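Local coordinates for protein eukaryotic initiation factor 4F subunit P150 (Saccharomyces cerevisiae, PDB 2VSO) that serves, as part of the cap-binding eIF4F complex, as an assembly point for the translation apparatus, its middle domain being the part that binds the RNA helicase eIF4A, at residues G140-K144 against A169-L174; M202-T206 against L249-L253; E211-E215 against I262-I266. The contacts are given in a common frame with arbitrary orientation. Residues are numbered along the deposited sequence.

Interaction 1: residues G140-K144 against A169-L174; sequences GWTDK and AKRRGL
Leaving helix 122-139 through Gly140, whose phi is positive (77°), the chain runs extended through Trp141 and Thr142. This loop between two helices of the all-helical MIF4G middle domain packs back onto the second, helix 163-185, with the CA atoms of Trp141 and Lys170 5.6 Å apart. Trp141 (chi1 p, chi2 89°) lays its indole over Gly173, where a CB would clash: Gly173 CA sits 3.8 Å from the centroid of the six-membered ring, 17° off its normal, an aromatic-over-glycine CH-pi contact. Trp141 CZ2 also meets Leu174 CD2 at 3.9 Å, and Arg200 makes a cation-pi contact with the indole. The polar half belongs to Lys170, whose all-t side chain runs past the indole to the loop. Lys170 NZ donates to Asp143 O at 3.2 Å and forms a salt bridge with Asp143 OD1, also 3.2 Å, weak as a hydrogen bond. Ser210 OG is hydrogen-bonded to both Lys170 NZ and Asp143 OD1. Within the helix, Ala169 O accepts from Gly173 N (3.1 Å) and Lys170 O from Leu174 N (2.8 Å). Aromatic packing thus fastens one end of the loop, and a buried lysine, met by the Asp143 carboxylate and carbonyl and the Ser210 hydroxyl, the other.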
loop_
_atom_site.group_PDB
_atom_site.type_symbol
_atom_site.label_atom_id
_atom_site.label_comp_id
_atom_site.label_asym_id
_atom_site.label_seq_id
_atom_site.Cartn_x
_atom_site.Cartn_y
_atom_site.Cartn_z
ATOM N N GLY C 140 25.668 1.396 -10.830
ATOM C CA GLY C 140 25.635 2.431 -9.809
ATOM C C GLY C 140 24.419 3.337 -9.838
ATOM O O GLY C 140 23.452 3.082 -10.556
ATOM N N TRP C 141 24.471 4.399 -9.041
ATOM C CA TRP C 141 23.358 5.337 -8.917
ATOM C C TRP C 141 23.739 6.460 -7.948
ATOM O O TRP C 141 24.744 6.347 -7.244
ATOM C CB TRP C 141 22.077 4.610 -8.466
ATOM C CG TRP C 141 22.057 4.177 -7.017
ATOM C CD1 TRP C 141 21.610 4.909 -5.952
ATOM C CD2 TRP C 141 22.475 2.912 -6.484
ATOM N NE1 TRP C 141 21.744 4.186 -4.792
ATOM C CE2 TRP C 141 22.273 2.959 -5.090
ATOM C CE3 TRP C 141 23.016 1.749 -7.049
ATOM C CZ2 TRP C 141 22.593 1.891 -4.252
ATOM C CZ3 TRP C 141 23.322 0.688 -6.215
ATOM C CH2 TRP C 141 23.102 0.765 -4.827
ATOM N N THR C 142 22.965 7.547 -7.930
ATOM C CA THR C 142 23.229 8.645 -6.993
ATOM C C THR C 142 22.149 8.750 -5.917
ATOM O O THR C 142 20.969 8.517 -6.184
ATOM C CB THR C 142 23.395 10.023 -7.703
ATOM O OG1 THR C 142 22.209 10.339 -8.443
ATOM C CG2 THR C 142 24.604 10.021 -8.644
ATOM N N ASP C 143 22.557 9.098 -4.701
ATOM C CA ASP C 143 21.606 9.263 -3.608
ATOM C C ASP C 143 20.835 10.582 -3.704
ATOM O O ASP C 143 19.610 10.604 -3.570
ATOM C CB ASP C 143 22.305 9.164 -2.251
ATOM C CG ASP C 143 21.339 9.331 -1.092
ATOM O OD1 ASP C 143 20.154 8.973 -1.260
ATOM O OD2 ASP C 143 21.760 9.822 -0.021
ATOM N N LYS C 144 21.557 11.676 -3.930
ATOM C CA LYS C 144 20.936 12.991 -3.987
ATOM C C LYS C 144 20.290 13.240 -5.334
ATOM O O LYS C 144 20.941 13.131 -6.373
ATOM C CB LYS C 144 21.957 14.088 -3.683
ATOM C CG LYS C 144 22.381 14.148 -2.222
ATOM C CD LYS C 144 23.177 15.410 -1.925
ATOM C CE LYS C 144 24.439 15.483 -2.765
ATOM N NZ LYS C 144 25.313 16.607 -2.333
ATOM N N ALA C 169 16.710 5.259 -11.424
ATOM C CA ALA C 169 18.053 4.788 -11.156
ATOM C C ALA C 169 18.302 4.498 -9.678
ATOM O O ALA C 169 18.953 3.509 -9.329
ATOM C CB ALA C 169 19.047 5.794 -11.652
ATOM N N LYS C 170 17.804 5.367 -8.810
ATOM C CA LYS C 170 18.013 5.192 -7.381
ATOM C C LYS C 170 17.048 4.124 -6.910
ATOM O O LYS C 170 17.426 3.171 -6.236
ATOM C CB LYS C 170 17.776 6.506 -6.636
ATOM C CG LYS C 170 17.932 6.422 -5.134
ATOM C CD LYS C 170 17.793 7.795 -4.502
ATOM C CE LYS C 170 17.754 7.713 -2.996
ATOM N NZ LYS C 170 17.145 8.937 -2.419
ATOM N N ARG C 171 15.795 4.275 -7.295
ATOM C CA ARG C 171 14.783 3.318 -6.904
ATOM C C ARG C 171 15.284 1.899 -7.222
ATOM O O ARG C 171 15.279 1.014 -6.361
ATOM C CB ARG C 171 13.459 3.656 -7.594
ATOM C CG ARG C 171 12.419 2.574 -7.531
ATOM C CD ARG C 171 11.230 2.903 -8.417
ATOM N NE ARG C 171 11.506 2.642 -9.828
ATOM C CZ ARG C 171 11.209 1.504 -10.454
ATOM N NH1 ARG C 171 10.621 0.511 -9.796
ATOM N NH2 ARG C 171 11.500 1.361 -11.740
ATOM N N ARG C 172 15.761 1.703 -8.447
ATOM C CA ARG C 172 16.199 0.383 -8.903
ATOM C C ARG C 172 17.473 -0.086 -8.212
ATOM O O ARG C 172 17.608 -1.258 -7.887
ATOM C CB ARG C 172 16.375 0.363 -10.422
ATOM C CG ARG C 172 15.062 0.436 -11.176
ATOM C CD ARG C 172 15.276 0.513 -12.673
ATOM N NE ARG C 172 14.017 0.686 -13.390
ATOM C CZ ARG C 172 13.930 0.872 -14.702
ATOM N NH1 ARG C 172 15.034 0.912 -15.438
ATOM N NH2 ARG C 172 12.746 1.021 -15.279
ATOM N N GLY C 173 18.407 0.825 -7.986
ATOM C CA GLY C 173 19.584 0.491 -7.206
ATOM C C GLY C 173 19.209 0.004 -5.815
ATOM O O GLY C 173 19.647 -1.064 -5.390
ATOM N N LEU C 174 18.395 0.791 -5.110
ATOM C CA LEU C 174 17.940 0.438 -3.766
ATOM C C LEU C 174 17.091 -0.831 -3.760
ATOM O O LEU C 174 17.127 -1.593 -2.814
ATOM C CB LEU C 174 17.188 1.612 -3.121
ATOM C CG LEU C 174 18.184 2.718 -2.782
ATOM C CD1 LEU C 174 17.576 3.814 -1.926
ATOM C CD2 LEU C 174 19.390 2.079 -2.087
#

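Interaction 2: residues M202-T206 against L249-L253; sequences MKDLT and LFGIL
Segments 202-206 and 249-253, of helices 191-206 and 242-257, run nearly parallel, their axes 10.1 Å apart at closest approach and crossing at 23°, the nearest CA pairs being Met202–Leu249 (6.4 Å) and Thr206–Ile252 (6.9 Å). Ile252, in the m,t rotamer, points at the first helix and buries the largest area of the contact. Ile252 CG2 meets Leu205 CB at 3.5 Å, while Ile252 CD1 reaches Thr206 CG2 at 3.6 Å and Met202 CB at 4.1 Å. Leu205 also points across, and its chi1 of -105° and chi2 of 25°, both between wells, place Leu205 CD2 against Leu249 CD1 (3.5 Å) and Leu253 CD2 (3.8 Å). Met202 (m,t,m) brings CG to 3.7 Å from Leu249 CD1. Beyond these segments Leu205 also packs on Leu214 and Val217 of helix 211-228, so the seam continues into the helix that separates the two in sequence, as expected of the stacked helical hairpins of a MIF4G domain. Cohesion between the two segments therefore rests on apolar side-chain packing.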
loop_
_atom_site.group_PDB
_atom_site.type_symbol
_atom_site.label_atom_id
_atom_site.label_comp_id
_atom_site.label_asym_id
_atom_site.label_seq_id
_atom_site.Cartn_x
_atom_site.Cartn_y
_atom_site.Cartn_z
ATOM N N MET C 202 27.043 2.859 3.342
ATOM C CA MET C 202 27.796 3.661 4.293
ATOM C C MET C 202 28.355 4.919 3.635
ATOM O O MET C 202 28.475 5.962 4.264
ATOM C CB MET C 202 28.927 2.850 4.914
ATOM C CG MET C 202 28.472 1.678 5.767
ATOM S SD MET C 202 29.851 0.875 6.604
ATOM C CE MET C 202 30.745 0.246 5.184
ATOM N N LYS C 203 28.691 4.815 2.361
ATOM C CA LYS C 203 29.226 5.950 1.626
ATOM C C LYS C 203 28.180 7.068 1.560
ATOM O O LYS C 203 28.497 8.232 1.767
ATOM C CB LYS C 203 29.651 5.506 0.221
ATOM C CG LYS C 203 30.888 6.209 -0.338
ATOM C CD LYS C 203 30.538 7.489 -1.086
ATOM C CE LYS C 203 31.785 8.161 -1.640
ATOM N NZ LYS C 203 31.501 9.541 -2.122
ATOM N N ASP C 204 26.930 6.703 1.286
ATOM C CA ASP C 204 25.850 7.676 1.176
ATOM C C ASP C 204 25.357 8.124 2.555
ATOM O O ASP C 204 24.722 9.175 2.699
ATOM C CB ASP C 204 24.689 7.104 0.354
ATOM C CG ASP C 204 25.040 6.928 -1.118
ATOM O OD1 ASP C 204 26.243 6.944 -1.450
ATOM O OD2 ASP C 204 24.115 6.768 -1.943
ATOM N N LEU C 205 25.662 7.324 3.569
ATOM C CA LEU C 205 25.268 7.626 4.933
ATOM C C LEU C 205 26.104 8.747 5.549
ATOM O O LEU C 205 25.665 9.410 6.494
ATOM C CB LEU C 205 25.361 6.369 5.791
ATOM C CG LEU C 205 24.049 5.688 6.173
ATOM C CD1 LEU C 205 22.939 6.000 5.188
ATOM C CD2 LEU C 205 24.290 4.195 6.311
ATOM N N THR C 206 27.302 8.962 5.022
ATOM C CA THR C 206 28.158 10.022 5.544
ATOM C C THR C 206 28.037 11.333 4.765
ATOM O O THR C 206 28.439 12.379 5.264
ATOM C CB THR C 206 29.622 9.580 5.642
ATOM O OG1 THR C 206 29.987 8.867 4.456
ATOM C CG2 THR C 206 29.811 8.665 6.833
ATOM N N LEU C 249 29.227 1.088 10.885
ATOM C CA LEU C 249 27.939 1.484 10.333
ATOM C C LEU C 249 26.984 2.066 11.389
ATOM O O LEU C 249 26.307 3.068 11.151
ATOM C CB LEU C 249 27.304 0.282 9.632
ATOM C CG LEU C 249 25.876 0.387 9.105
ATOM C CD1 LEU C 249 25.683 1.639 8.267
ATOM C CD2 LEU C 249 25.525 -0.858 8.323
ATOM N N PHE C 250 26.933 1.428 12.552
ATOM C CA PHE C 250 26.100 1.898 13.645
ATOM C C PHE C 250 26.637 3.194 14.259
ATOM O O PHE C 250 25.886 3.980 14.827
ATOM C CB PHE C 250 25.917 0.801 14.689
ATOM C CG PHE C 250 24.833 -0.178 14.340
ATOM C CD1 PHE C 250 25.099 -1.262 13.530
ATOM C CD2 PHE C 250 23.541 0.002 14.805
ATOM C CE1 PHE C 250 24.101 -2.152 13.198
ATOM C CE2 PHE C 250 22.544 -0.885 14.481
ATOM C CZ PHE C 250 22.819 -1.963 13.680
ATOM N N GLY C 251 27.933 3.429 14.117
ATOM C CA GLY C 251 28.509 4.685 14.544
ATOM C C GLY C 251 28.151 5.836 13.620
ATOM O O GLY C 251 28.186 6.991 14.015
ATOM N N ILE C 252 27.815 5.519 12.379
ATOM C CA ILE C 252 27.434 6.530 11.405
ATOM C C ILE C 252 25.994 6.886 11.644
ATOM O O ILE C 252 25.569 8.010 11.384
ATOM C CB ILE C 252 27.580 6.010 9.954
ATOM C CG1 ILE C 252 29.049 5.998 9.531
ATOM C CG2 ILE C 252 26.783 6.859 8.989
ATOM C CD1 ILE C 252 29.256 5.372 8.190
ATOM N N LEU C 253 25.248 5.905 12.141
ATOM C CA LEU C 253 23.827 6.058 12.403
ATOM C C LEU C 253 23.582 6.775 13.726
ATOM O O LEU C 253 22.660 7.571 13.837
ATOM C CB LEU C 253 23.133 4.694 12.401
ATOM C CG LEU C 253 23.167 3.833 11.136
ATOM C CD1 LEU C 253 22.152 2.693 11.253
ATOM C CD2 LEU C 253 22.916 4.655 9.861
#

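Interaction 3: residues E211-E215 against I262-I266; sequences EETLE and ISSRI
The first turn of helix 211-228 meets the start of helix 264-278, where Ile262 and Ser263 are still extended; Glu215 and Ile266 have the nearest CA atoms, 7.2 Å apart. Two polar links join the segments. Glu211 (m,t) accepts a hydrogen bond at OE2 from the backbone Ser263 N (3.1 Å), and Glu215, with chi1 t and chi2 p, forms a salt bridge from OE2 to Arg265 NH2 (2.8 Å), meeting the guanidinium at its edge. Ser263 is also the N-cap: its OG accepts from Ile266 N at 3.3 Å. Beside the polar links Leu214 packs on both isoleucines, CB to Ile266 CG2 at 3.9 Å and CD1 to Ile262 CG2 at 4.2 Å; Ile266 (m,m) also brings CG1 to 3.6 Å from Glu211 CD. The helix start reaches the bound partner as well, for Ser264 and Arg265 each pack on an aromatic side chain of the eIF4A chain. Within the subunit, Leu214 and Ile262 both rest on Ile256 of helix 242-257, and Leu214 also touches Leu205 of helix 191-206.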
loop_
_atom_site.group_PDB
_atom_site.type_symbol
_atom_site.label_atom_id
_atom_site.label_comp_id
_atom_site.label_asym_id
_atom_site.label_seq_id
_atom_site.Cartn_x
_atom_site.Cartn_y
_atom_site.Cartn_z
ATOM N N GLU C 211 16.100 10.041 2.864
ATOM C CA GLU C 211 15.281 9.169 3.690
ATOM C C GLU C 211 15.047 7.783 3.075
ATOM O O GLU C 211 14.899 6.800 3.796
ATOM C CB GLU C 211 13.977 9.863 4.093
ATOM C CG GLU C 211 14.215 10.906 5.177
ATOM C CD GLU C 211 12.945 11.385 5.847
ATOM O OE1 GLU C 211 11.844 11.088 5.332
ATOM O OE2 GLU C 211 13.060 12.068 6.889
ATOM N N GLU C 212 15.036 7.699 1.751
ATOM C CA GLU C 212 14.934 6.408 1.079
ATOM C C GLU C 212 16.152 5.520 1.362
ATOM O O GLU C 212 16.021 4.313 1.545
ATOM C CB GLU C 212 14.766 6.592 -0.429
ATOM C CG GLU C 212 13.731 7.628 -0.818
ATOM C CD GLU C 212 13.529 7.682 -2.311
ATOM O OE1 GLU C 212 14.105 6.819 -3.010
ATOM O OE2 GLU C 212 12.802 8.582 -2.785
ATOM N N THR C 213 17.335 6.125 1.401
ATOM C CA THR C 213 18.560 5.385 1.676
ATOM C C THR C 213 18.577 4.820 3.091
ATOM O O THR C 213 18.877 3.643 3.293
ATOM C CB THR C 213 19.809 6.257 1.428
ATOM O OG1 THR C 213 20.006 6.398 0.018
ATOM C CG2 THR C 213 21.032 5.621 2.020
ATOM N N LEU C 214 18.246 5.673 4.058
ATOM C CA LEU C 214 18.138 5.294 5.467
ATOM C C LEU C 214 17.100 4.205 5.677
ATOM O O LEU C 214 17.307 3.270 6.441
ATOM C CB LEU C 214 17.733 6.512 6.288
ATOM C CG LEU C 214 18.792 7.578 6.484
ATOM C CD1 LEU C 214 18.120 8.888 6.809
ATOM C CD2 LEU C 214 19.751 7.135 7.581
ATOM N N GLU C 215 15.963 4.372 5.022
ATOM C CA GLU C 215 14.923 3.361 4.979
ATOM C C GLU C 215 15.532 2.036 4.538
ATOM O O GLU C 215 15.288 0.991 5.130
ATOM C CB GLU C 215 13.862 3.785 3.965
ATOM C CG GLU C 215 12.572 3.019 4.056
ATOM C CD GLU C 215 11.677 3.553 5.149
ATOM O OE1 GLU C 215 11.259 2.748 6.010
ATOM O OE2 GLU C 215 11.405 4.776 5.146
ATOM N N ILE C 262 16.136 14.716 10.624
ATOM C CA ILE C 262 15.335 13.697 9.956
ATOM C C ILE C 262 13.939 13.579 10.582
ATOM O O ILE C 262 13.733 13.896 11.749
ATOM C CB ILE C 262 16.034 12.308 10.010
ATOM C CG1 ILE C 262 16.450 11.987 11.444
ATOM C CG2 ILE C 262 17.255 12.282 9.103
ATOM C CD1 ILE C 262 17.133 10.682 11.607
ATOM N N SER C 263 12.984 13.112 9.791
ATOM C CA SER C 263 11.634 12.894 10.262
ATOM C C SER C 263 11.658 12.011 11.497
ATOM O O SER C 263 12.514 11.150 11.634
ATOM C CB SER C 263 10.785 12.249 9.162
ATOM O OG SER C 263 10.925 10.843 9.164
ATOM N N SER C 264 10.717 12.242 12.402
ATOM C CA SER C 264 10.609 11.447 13.610
ATOM C C SER C 264 10.495 9.978 13.257
ATOM O O SER C 264 11.026 9.129 13.958
ATOM C CB SER C 264 9.381 11.873 14.427
ATOM O OG SER C 264 9.601 13.104 15.086
ATOM N N ARG C 265 9.776 9.687 12.179
ATOM C CA ARG C 265 9.492 8.315 11.776
ATOM C C ARG C 265 10.793 7.546 11.557
ATOM O O ARG C 265 10.937 6.420 12.036
ATOM C CB ARG C 265 8.649 8.315 10.498
ATOM C CG ARG C 265 7.941 7.017 10.195
ATOM C CD ARG C 265 7.129 7.144 8.923
ATOM N NE ARG C 265 7.997 7.247 7.759
ATOM C CZ ARG C 265 8.470 6.200 7.092
ATOM N NH1 ARG C 265 8.141 4.965 7.465
ATOM N NH2 ARG C 265 9.268 6.396 6.050
ATOM N N ILE C 266 11.732 8.170 10.839
ATOM C CA ILE C 266 13.027 7.565 10.533
ATOM C C ILE C 266 13.918 7.523 11.765
ATOM O O ILE C 266 14.677 6.574 11.958
ATOM C CB ILE C 266 13.785 8.312 9.402
ATOM C CG1 ILE C 266 12.861 8.631 8.235
ATOM C CG2 ILE C 266 14.917 7.465 8.888
ATOM C CD1 ILE C 266 12.585 7.451 7.351
#

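In the fold
All three contacts belong to the all-helical MIF4G middle domain. Interaction 1 closes before the other two open, whereas interactions 2 and 3 interleave, the segments running 202-206, 211-215, 249-253, 262-266, so that four successive helices are tied together. The centres of interactions 2 and 3 lie about 13 Å apart; that of interaction 1 is about 16 Å from the centre of interaction 3 and about 17 Å from that of interaction 2. Helix 211-228 is the common neighbour: Thr213 packs on Leu205 of interaction 2 through CG2 to CD1 (3.7 Å), and its OG1 probably hydrogen-bonds Asp143 OD1 of interaction 1 (2.9 Å). Packing thus runs continuously from the loop at 140-144 to interaction 3, where the eIF4A chain is met.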